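Local coordinates for protein putative hydrolase (Burkholderia cenocepacia, PDB 4X00) that probably acts as a hydrolase of the alpha/beta-hydrolase fold, perhaps an aryl esterase that cleaves ester bonds with a serine nucleophile, at residues P144-H150 with D230-K234; G132-G138 with P221-G227. All blocks are in the same frame, centred on the assembly; numbering follows the deposited sequence.

Interaction 1 of 2, residues P144-H150 with D230-K234. With EDO (1,2-ethanediol), chain G.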
ATOM      1  N   PRO A 144     -11.958 -14.234   5.394  1.00 21.34           N
ATOM      2  CA  PRO A 144     -13.289 -13.880   4.892  1.00 21.35           C
ATOM      3  C   PRO A 144     -14.032 -12.846   5.728  1.00 21.30           C
ATOM      4  O   PRO A 144     -14.834 -12.094   5.174  1.00 21.31           O
ATOM      5  CB  PRO A 144     -14.033 -15.225   4.907  1.00 22.44           C
ATOM      6  CG  PRO A 144     -12.944 -16.237   4.731  1.00 24.05           C
ATOM      7  CD  PRO A 144     -11.777 -15.689   5.505  1.00 22.73           C
ATOM      8  N   ASP A 145     -13.752 -12.766   7.022  1.00 20.88           N
ATOM      9  CA  ASP A 145     -14.447 -11.796   7.850  1.00 21.74           C
ATOM     10  C   ASP A 145     -13.933 -10.385   7.596  1.00 19.07           C
ATOM     11  O   ASP A 145     -14.528  -9.429   8.067  1.00 19.09           O
ATOM     12  CB  ASP A 145     -14.360 -12.171   9.349  1.00 26.26           C
ATOM     13  CG  ASP A 145     -12.943 -12.084   9.933  1.00 32.05           C
ATOM     14  OD1 ASP A 145     -11.944 -12.210   9.211  1.00 33.01           O
ATOM     15  OD2 ASP A 145     -12.832 -11.919  11.167  1.00 36.68           O
ATOM     16  N   GLN A 146     -12.857 -10.255   6.823  1.00 16.63           N
ATOM     17  CA  GLN A 146     -12.241  -8.939   6.591  1.00 15.58           C
ATOM     18  C   GLN A 146     -12.093  -8.572   5.120  1.00 14.18           C
ATOM     19  O   GLN A 146     -11.711  -7.448   4.819  1.00 13.49           O
ATOM     20  CB  GLN A 146     -10.864  -8.873   7.264  1.00 14.98           C
ATOM     21  CG  GLN A 146     -10.922  -8.925   8.775  1.00 14.76           C
ATOM     22  CD  GLN A 146      -9.558  -9.201   9.412  1.00 15.22           C
ATOM     23  OE1 GLN A 146      -8.612  -8.470   9.192  1.00 15.94           O
ATOM     24  NE2 GLN A 146      -9.462 -10.287  10.182  1.00 15.50           N
ATOM     25  N   ILE A 147     -12.396  -9.504   4.208  1.00 13.90           N
ATOM     26  CA  ILE A 147     -12.203  -9.301   2.775  1.00 13.14           C
ATOM     27  C   ILE A 147     -13.539  -9.535   2.042  1.00 12.44           C
ATOM     28  O   ILE A 147     -14.247 -10.490   2.326  1.00 13.67           O
ATOM     29  CB  ILE A 147     -11.108 -10.245   2.238  1.00 14.62           C
ATOM     30  CG1 ILE A 147      -9.773  -9.990   2.983  1.00 15.27           C
ATOM     31  CG2 ILE A 147     -10.987 -10.109   0.721  1.00 15.11           C
ATOM     32  CD1 ILE A 147      -9.175  -8.589   2.751  1.00 15.15           C
ATOM     33  N   VAL A 148     -13.919  -8.614   1.168  1.00 10.94           N
ATOM     34  CA  VAL A 148     -15.204  -8.745   0.468  1.00 10.89           C
ATOM     35  C   VAL A 148     -15.156  -9.905  -0.510  1.00 11.40           C
ATOM     36  O   VAL A 148     -14.176 -10.073  -1.237  1.00 12.43           O
ATOM     37  CB  VAL A 148     -15.569  -7.440  -0.277  1.00 11.57           C
ATOM     38  CG1 VAL A 148     -16.913  -7.578  -0.999  1.00 12.16           C
ATOM     39  CG2 VAL A 148     -15.598  -6.238   0.720  1.00 11.58           C
ATOM     40  N   ALA A 149     -16.225 -10.690  -0.556  1.00 11.52           N
ATOM     41  CA  ALA A 149     -16.279 -11.818  -1.481  1.00 11.54           C
ATOM     42  C   ALA A 149     -16.471 -11.360  -2.926  1.00 11.32           C
ATOM     43  O   ALA A 149     -17.410 -10.603  -3.224  1.00 12.88           O
ATOM     44  CB  ALA A 149     -17.410 -12.750  -1.090  1.00 12.53           C
ATOM     45  N   HIS A 150     -15.594 -11.823  -3.824  1.00 11.33           N
ATOM     46  CA  HIS A 150     -15.753 -11.603  -5.248  1.00 11.39           C
ATOM     47  C   HIS A 150     -15.212 -12.817  -5.966  1.00 11.23           C
ATOM     48  O   HIS A 150     -14.158 -12.756  -6.597  1.00 11.37           O
ATOM     49  CB  HIS A 150     -14.995 -10.366  -5.730  1.00 11.04           C
ATOM     50  CG  HIS A 150     -15.572  -9.082  -5.226  1.00 11.90           C
ATOM     51  ND1 HIS A 150     -16.797  -8.598  -5.641  1.00 12.83           N
ATOM     52  CD2 HIS A 150     -15.094  -8.181  -4.337  1.00 13.00           C
ATOM     53  CE1 HIS A 150     -17.046  -7.452  -5.022  1.00 12.73           C
ATOM     54  NE2 HIS A 150     -16.018  -7.167  -4.247  1.00 13.19           N
ATOM     55  N   ASP A 230     -15.634   0.660   0.746  1.00  9.98           N
ATOM     56  CA  ASP A 230     -14.590  -0.183   0.166  1.00  9.61           C
ATOM     57  C   ASP A 230     -15.182  -1.539  -0.252  1.00  9.60           C
ATOM     58  O   ASP A 230     -15.754  -2.266   0.542  1.00 10.94           O
ATOM     59  CB  ASP A 230     -13.475  -0.323   1.213  1.00  9.01           C
ATOM     60  CG  ASP A 230     -12.233  -1.044   0.698  1.00  8.75           C
ATOM     61  OD1 ASP A 230     -12.353  -1.861  -0.242  1.00  9.24           O
ATOM     62  OD2 ASP A 230     -11.122  -0.801   1.231  1.00  8.72           O
ATOM     63  N   ALA A 231     -15.064  -1.840  -1.538  1.00  9.29           N
ATOM     64  CA  ALA A 231     -15.637  -3.053  -2.134  1.00  9.95           C
ATOM     65  C   ALA A 231     -14.664  -4.221  -2.146  1.00 10.16           C
ATOM     66  O   ALA A 231     -15.011  -5.280  -2.657  1.00 11.88           O
ATOM     67  CB  ALA A 231     -16.130  -2.756  -3.553  1.00 11.34           C
ATOM     68  N   LEU A 232     -13.476  -4.038  -1.563  1.00  9.33           N
ATOM     69  CA  LEU A 232     -12.471  -5.094  -1.591  1.00  9.27           C
ATOM     70  C   LEU A 232     -12.070  -5.502  -0.195  1.00  9.54           C
ATOM     71  O   LEU A 232     -11.995  -6.699   0.100  1.00 10.49           O
ATOM     72  CB  LEU A 232     -11.247  -4.666  -2.400  1.00  8.59           C
ATOM     73  CG  LEU A 232     -11.512  -4.609  -3.906  1.00  8.94           C
ATOM     74  CD1 LEU A 232     -10.389  -3.880  -4.606  1.00  9.74           C
ATOM     75  CD2 LEU A 232     -11.685  -6.021  -4.523  1.00 10.27           C
ATOM     76  N   VAL A 233     -11.810  -4.523   0.666  1.00  9.38           N
ATOM     77  CA  VAL A 233     -11.483  -4.810   2.060  1.00  9.96           C
ATOM     78  C   VAL A 233     -12.678  -4.372   2.896  1.00 10.55           C
ATOM     79  O   VAL A 233     -13.177  -3.263   2.689  1.00 11.40           O
ATOM     80  CB  VAL A 233     -10.190  -4.075   2.503  1.00 10.75           C
ATOM     81  CG1 VAL A 233      -9.970  -4.230   4.011  1.00 11.92           C
ATOM     82  CG2 VAL A 233      -8.967  -4.615   1.727  1.00 10.70           C
ATOM     83  N   LYS A 234     -13.161  -5.237   3.793  1.00 10.71           N
ATOM     84  CA  LYS A 234     -14.281  -4.879   4.673  1.00 10.87           C
ATOM     85  C   LYS A 234     -13.778  -3.876   5.720  1.00 11.08           C
ATOM     86  O   LYS A 234     -12.996  -4.226   6.604  1.00 12.08           O
ATOM     87  CB  LYS A 234     -14.889  -6.112   5.367  1.00 12.05           C
ATOM     88  CG  LYS A 234     -15.543  -7.127   4.408  1.00 13.66           C
ATOM     89  CD  LYS A 234     -15.976  -8.365   5.162  1.00 15.18           C
ATOM     90  CE  LYS A 234     -16.734  -9.321   4.262  1.00 16.08           C
ATOM     91  NZ  LYS A 234     -17.039 -10.565   5.006  1.00 18.42           N
TER
HETATM   92  C1  EDO G 303     -17.848  -3.284   3.598  1.00 24.68           C
HETATM   93  O1  EDO G 303     -17.434  -3.845   4.841  1.00 21.22           O
HETATM   94  C2  EDO G 303     -17.353  -1.853   3.450  1.00 19.85           C
HETATM   95  O2  EDO G 303     -15.938  -1.805   3.358  1.00 14.88           O
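Lys234 reaches across the loop 144-150 with an almost fully stretched side chain: chi1 is m and chi2 to chi4 are all t. The methylenes run alongside the backbone, Lys234 CD 3.4 Å from Asp145 O and Lys234 CE 3.4 Å from Ile147 O. At the tip, Lys234 NZ donates a hydrogen bond to Pro144 O (2.7 Å). The backbones meet in a single bridge at Ile147 and Val233, flanked by hydrogen bonds from Lys234 N to Gln146 O (2.8 Å) and from Val148 N to Leu232 O (2.9 Å). Ile147, m at both chi angles, starts away from 230-234, but its CD1 swings back to 4.1 Å from Val233 CG2. Val148, in the t rotamer, sets CG2 3.8 Å from Lys234 CG. His150, chi1 m, points toward the other loop and donates from NE2 to Ala231 O (2.7 Å), which lies at the edge of the imidazole; its CD2 is 4.0 Å from Leu232 CD2. The CA-to-CB bond of Gln146 points away, and its NE2 bonds Glu141 OE1 as well as Asp145 OD1. In the t rotamer, Asp230 folds OD1 over its own loop, accepting from Leu232 N (2.8 Å), an Asx turn, and from Val233 N (2.9 Å), while OD2 bonds His259 ND1. A 1,2-ethanediol, probably from the crystallisation liquor, donates from O2 to Asp230 O (2.9 Å). Lys234 NZ and His150 NE2 thus both donate to backbone carbonyls: the contact joins 144-150 to the loop that carries Asp230, the probable acid of a Ser-His-Asp triad.

Interaction 2 of 2, residues G132-G138 with P221-G227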
ATOM      1  N   GLY A 132       5.769   6.541  12.443  1.00  9.73           N
ATOM      2  CA  GLY A 132       4.350   6.261  12.476  1.00  9.39           C
ATOM      3  C   GLY A 132       3.942   5.558  11.189  1.00  9.33           C
ATOM      4  O   GLY A 132       4.747   5.466  10.248  1.00 10.23           O
ATOM      5  N   ALA A 133       2.691   5.105  11.119  1.00  8.93           N
ATOM      6  CA  ALA A 133       2.207   4.482   9.899  1.00  9.00           C
ATOM      7  C   ALA A 133       0.741   4.778   9.705  1.00  9.42           C
ATOM      8  O   ALA A 133      -0.023   4.804  10.671  1.00  9.87           O
ATOM      9  CB  ALA A 133       2.443   2.969   9.936  1.00 10.53           C
ATOM     10  N   VAL A 134       0.380   4.990   8.453  1.00  9.18           N
ATOM     11  CA  VAL A 134      -0.996   5.140   8.037  1.00  8.89           C
ATOM     12  C   VAL A 134      -1.375   3.936   7.170  1.00  8.00           C
ATOM     13  O   VAL A 134      -0.725   3.686   6.141  1.00  9.17           O
ATOM     14  CB  VAL A 134      -1.206   6.425   7.226  1.00  9.48           C
ATOM     15  CG1 VAL A 134      -2.688   6.579   6.858  1.00 10.32           C
ATOM     16  CG2 VAL A 134      -0.697   7.657   8.010  1.00 10.20           C
ATOM     17  N   TYR A 135      -2.381   3.178   7.594  1.00  7.91           N
ATOM     18  CA  TYR A 135      -2.938   2.092   6.788  1.00  8.57           C
ATOM     19  C   TYR A 135      -4.103   2.696   6.027  1.00  8.22           C
ATOM     20  O   TYR A 135      -5.073   3.148   6.642  1.00  9.49           O
ATOM     21  CB  TYR A 135      -3.445   0.937   7.633  1.00  9.54           C
ATOM     22  CG  TYR A 135      -2.382   0.025   8.192  1.00  9.53           C
ATOM     23  CD1 TYR A 135      -1.329   0.502   8.990  1.00 10.89           C
ATOM     24  CD2 TYR A 135      -2.453  -1.359   7.978  1.00  9.39           C
ATOM     25  CE1 TYR A 135      -0.363  -0.366   9.504  1.00 10.46           C
ATOM     26  CE2 TYR A 135      -1.485  -2.213   8.498  1.00  9.63           C
ATOM     27  CZ  TYR A 135      -0.455  -1.717   9.252  1.00 10.14           C
ATOM     28  OH  TYR A 135       0.479  -2.574   9.758  1.00 11.15           O
ATOM     29  N   VAL A 136      -4.009   2.731   4.712  1.00  7.89           N
ATOM     30  CA  VAL A 136      -5.070   3.291   3.901  1.00  9.11           C
ATOM     31  C   VAL A 136      -5.840   2.148   3.268  1.00  8.21           C
ATOM     32  O   VAL A 136      -5.329   1.470   2.364  1.00  8.51           O
ATOM     33  CB  VAL A 136      -4.511   4.207   2.827  1.00 11.09           C
ATOM     34  CG1 VAL A 136      -5.699   4.909   2.131  1.00 11.45           C
ATOM     35  CG2 VAL A 136      -3.478   5.172   3.428  1.00 11.54           C
ATOM     36  N   ASP A 137      -7.043   1.876   3.766  1.00  7.93           N
ATOM     37  CA  ASP A 137      -7.776   0.689   3.309  1.00  7.31           C
ATOM     38  C   ASP A 137      -6.864  -0.520   3.322  1.00  7.35           C
ATOM     39  O   ASP A 137      -6.881  -1.360   2.416  1.00  8.54           O
ATOM     40  CB  ASP A 137      -8.400   0.944   1.936  1.00  8.47           C
ATOM     41  CG  ASP A 137      -9.538   1.928   2.053  1.00  8.10           C
ATOM     42  OD1 ASP A 137      -9.217   3.130   2.132  1.00  9.20           O
ATOM     43  OD2 ASP A 137     -10.725   1.512   2.199  1.00  8.89           O
ATOM     44  N   GLY A 138      -6.060  -0.606   4.374  1.00  8.20           N
ATOM     45  CA  GLY A 138      -5.077  -1.656   4.487  1.00  8.90           C
ATOM     46  C   GLY A 138      -5.651  -3.034   4.697  1.00  9.13           C
ATOM     47  O   GLY A 138      -6.660  -3.248   5.412  1.00 10.34           O
ATOM     48  N   PRO A 221       2.623   6.089  16.508  1.00 10.06           N
ATOM     49  CA  PRO A 221       1.221   6.282  16.156  1.00  9.97           C
ATOM     50  C   PRO A 221       0.825   5.533  14.882  1.00  9.53           C
ATOM     51  O   PRO A 221       1.584   5.458  13.899  1.00  9.99           O
ATOM     52  CB  PRO A 221       1.114   7.799  15.945  1.00 12.03           C
ATOM     53  CG  PRO A 221       2.292   8.394  16.651  1.00 14.62           C
ATOM     54  CD  PRO A 221       3.381   7.351  16.521  1.00 12.01           C
ATOM     55  N   LEU A 222      -0.390   5.010  14.920  1.00  9.99           N
ATOM     56  CA  LEU A 222      -0.987   4.308  13.804  1.00  9.81           C
ATOM     57  C   LEU A 222      -2.350   4.925  13.498  1.00  9.24           C
ATOM     58  O   LEU A 222      -3.192   5.096  14.399  1.00 10.05           O
ATOM     59  CB  LEU A 222      -1.159   2.824  14.115  1.00 10.87           C
ATOM     60  CG  LEU A 222       0.116   2.040  14.387  1.00 12.16           C
ATOM     61  CD1 LEU A 222      -0.238   0.630  14.826  1.00 15.07           C
ATOM     62  CD2 LEU A 222       0.994   2.020  13.143  1.00 11.79           C
ATOM     63  N   LEU A 223      -2.574   5.204  12.222  1.00  9.17           N
ATOM     64  CA  LEU A 223      -3.844   5.755  11.760  1.00  9.35           C
ATOM     65  C   LEU A 223      -4.396   4.846  10.655  1.00  9.37           C
ATOM     66  O   LEU A 223      -3.682   4.513   9.714  1.00  9.99           O
ATOM     67  CB  LEU A 223      -3.646   7.177  11.236  1.00 10.10           C
ATOM     68  CG  LEU A 223      -4.858   7.843  10.566  1.00 11.90           C
ATOM     69  CD1 LEU A 223      -6.008   8.018  11.560  1.00 13.66           C
ATOM     70  CD2 LEU A 223      -4.428   9.185  10.006  1.00 13.18           C
ATOM     71  N   LEU A 224      -5.645   4.438  10.791  1.00  9.83           N
ATOM     72  CA  LEU A 224      -6.307   3.615   9.792  1.00 10.12           C
ATOM     73  C   LEU A 224      -7.352   4.473   9.109  1.00 10.57           C
ATOM     74  O   LEU A 224      -8.296   4.936   9.755  1.00 12.09           O
ATOM     75  CB  LEU A 224      -6.942   2.396  10.434  1.00 11.08           C
ATOM     76  CG  LEU A 224      -6.057   1.145  10.403  1.00 11.57           C
ATOM     77  CD1 LEU A 224      -4.686   1.344  11.112  1.00 12.25           C
ATOM     78  CD2 LEU A 224      -6.858  -0.036  10.986  1.00 12.50           C
ATOM     79  N   LEU A 225      -7.188   4.711   7.818  1.00  8.94           N
ATOM     80  CA  LEU A 225      -8.090   5.571   7.052  1.00  9.98           C
ATOM     81  C   LEU A 225      -8.733   4.687   6.000  1.00  8.54           C
ATOM     82  O   LEU A 225      -8.006   4.148   5.143  1.00  9.46           O
ATOM     83  CB  LEU A 225      -7.343   6.721   6.379  1.00 11.97           C
ATOM     84  CG  LEU A 225      -6.658   7.816   7.191  1.00 11.69           C
ATOM     85  CD1 LEU A 225      -6.073   8.849   6.235  1.00 12.19           C
ATOM     86  CD2 LEU A 225      -7.647   8.543   8.021  1.00 10.97           C
ATOM     87  N   TYR A 226     -10.058   4.511   6.051  1.00  8.52           N
ATOM     88  CA  TYR A 226     -10.752   3.597   5.111  1.00  8.48           C
ATOM     89  C   TYR A 226     -11.918   4.307   4.470  1.00  8.74           C
ATOM     90  O   TYR A 226     -12.640   5.065   5.147  1.00  8.80           O
ATOM     91  CB  TYR A 226     -11.308   2.355   5.847  1.00  8.98           C
ATOM     92  CG  TYR A 226     -10.269   1.337   6.215  1.00  8.95           C
ATOM     93  CD1 TYR A 226      -9.263   1.652   7.106  1.00  9.81           C
ATOM     94  CD2 TYR A 226     -10.280   0.060   5.655  1.00  9.03           C
ATOM     95  CE1 TYR A 226      -8.295   0.729   7.442  1.00  9.72           C
ATOM     96  CE2 TYR A 226      -9.319  -0.889   6.007  1.00  9.11           C
ATOM     97  CZ  TYR A 226      -8.313  -0.532   6.888  1.00  9.84           C
ATOM     98  OH  TYR A 226      -7.330  -1.425   7.251  1.00 11.02           O
ATOM     99  N   GLY A 227     -12.169   4.011   3.201  1.00  8.78           N
ATOM    100  CA  GLY A 227     -13.451   4.344   2.609  1.00  9.01           C
ATOM    101  C   GLY A 227     -14.515   3.411   3.153  1.00 10.01           C
ATOM    102  O   GLY A 227     -14.352   2.174   3.126  1.00 10.61           O
TER
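Five main-chain hydrogen bonds join residues 132-138 and 221-227, parallel strands whose directions lie 16° apart and whose axes are 4.7 Å apart at closest approach. Ala133 N donates to Pro221 O (3.0 Å), Leu223 N to Ala133 O (3.0 Å), Tyr135 N to Leu223 O (2.8 Å), Leu225 N to Tyr135 O (2.9 Å) and Asp137 N to Leu225 O (2.8 Å). CA-H...O contacts lie between them, such as Val134 CA to Leu223 O at 3.2 Å. Apolar packing pairs neighbours on each face: Ala133 CB meets Leu222 CD2 (3.6 Å) and Tyr135 CB meets Leu224 CD1 (3.7 Å) on one, while Val134 CG1 meets Leu225 CD1 (4.1 Å) on the other, where Phe276 of helix 266-280 packs on Val134 and Leu223. Side chains take over at the C-terminal ends. Asp137 OD2 accepts from Gly227 N (3.1 Å), Tyr226 OH donates to Gly138 O (2.7 Å), and Asp137 CA sits over the Tyr226 ring, a CH-pi contact 3.6 Å from the centroid. Tyr135 OH bonds Ser119. Since Val134 and Val136 also bond strand 107-111, this pair belongs to the parallel portion of the mixed central sheet of the alpha/beta-hydrolase fold, whose strand ends carry the loops of the probable catalytic site.

Interaction 2 belongs to the sheet core, and interaction 1 joins the loops that follow the same two strands; the centres of the two contacts are about 17 Å apart. The junction lies at the probable active site. Asp137 OD2 and Asp230 OD2 lie 2.5 Å apart, a separation that suggests a shared proton, on which carboxylate is not settled, and Asp230 OD2 also bonds His259, which with Ser112 would complete a Ser-His-Asp triad. Val233 bridges the two contacts by packing: its CG1 lies 3.7 Å from Gly138 O and 3.9 Å from Tyr226 CE2. A glycerol near Leu232, probably from the crystallisation liquor, may mark a pocket close by.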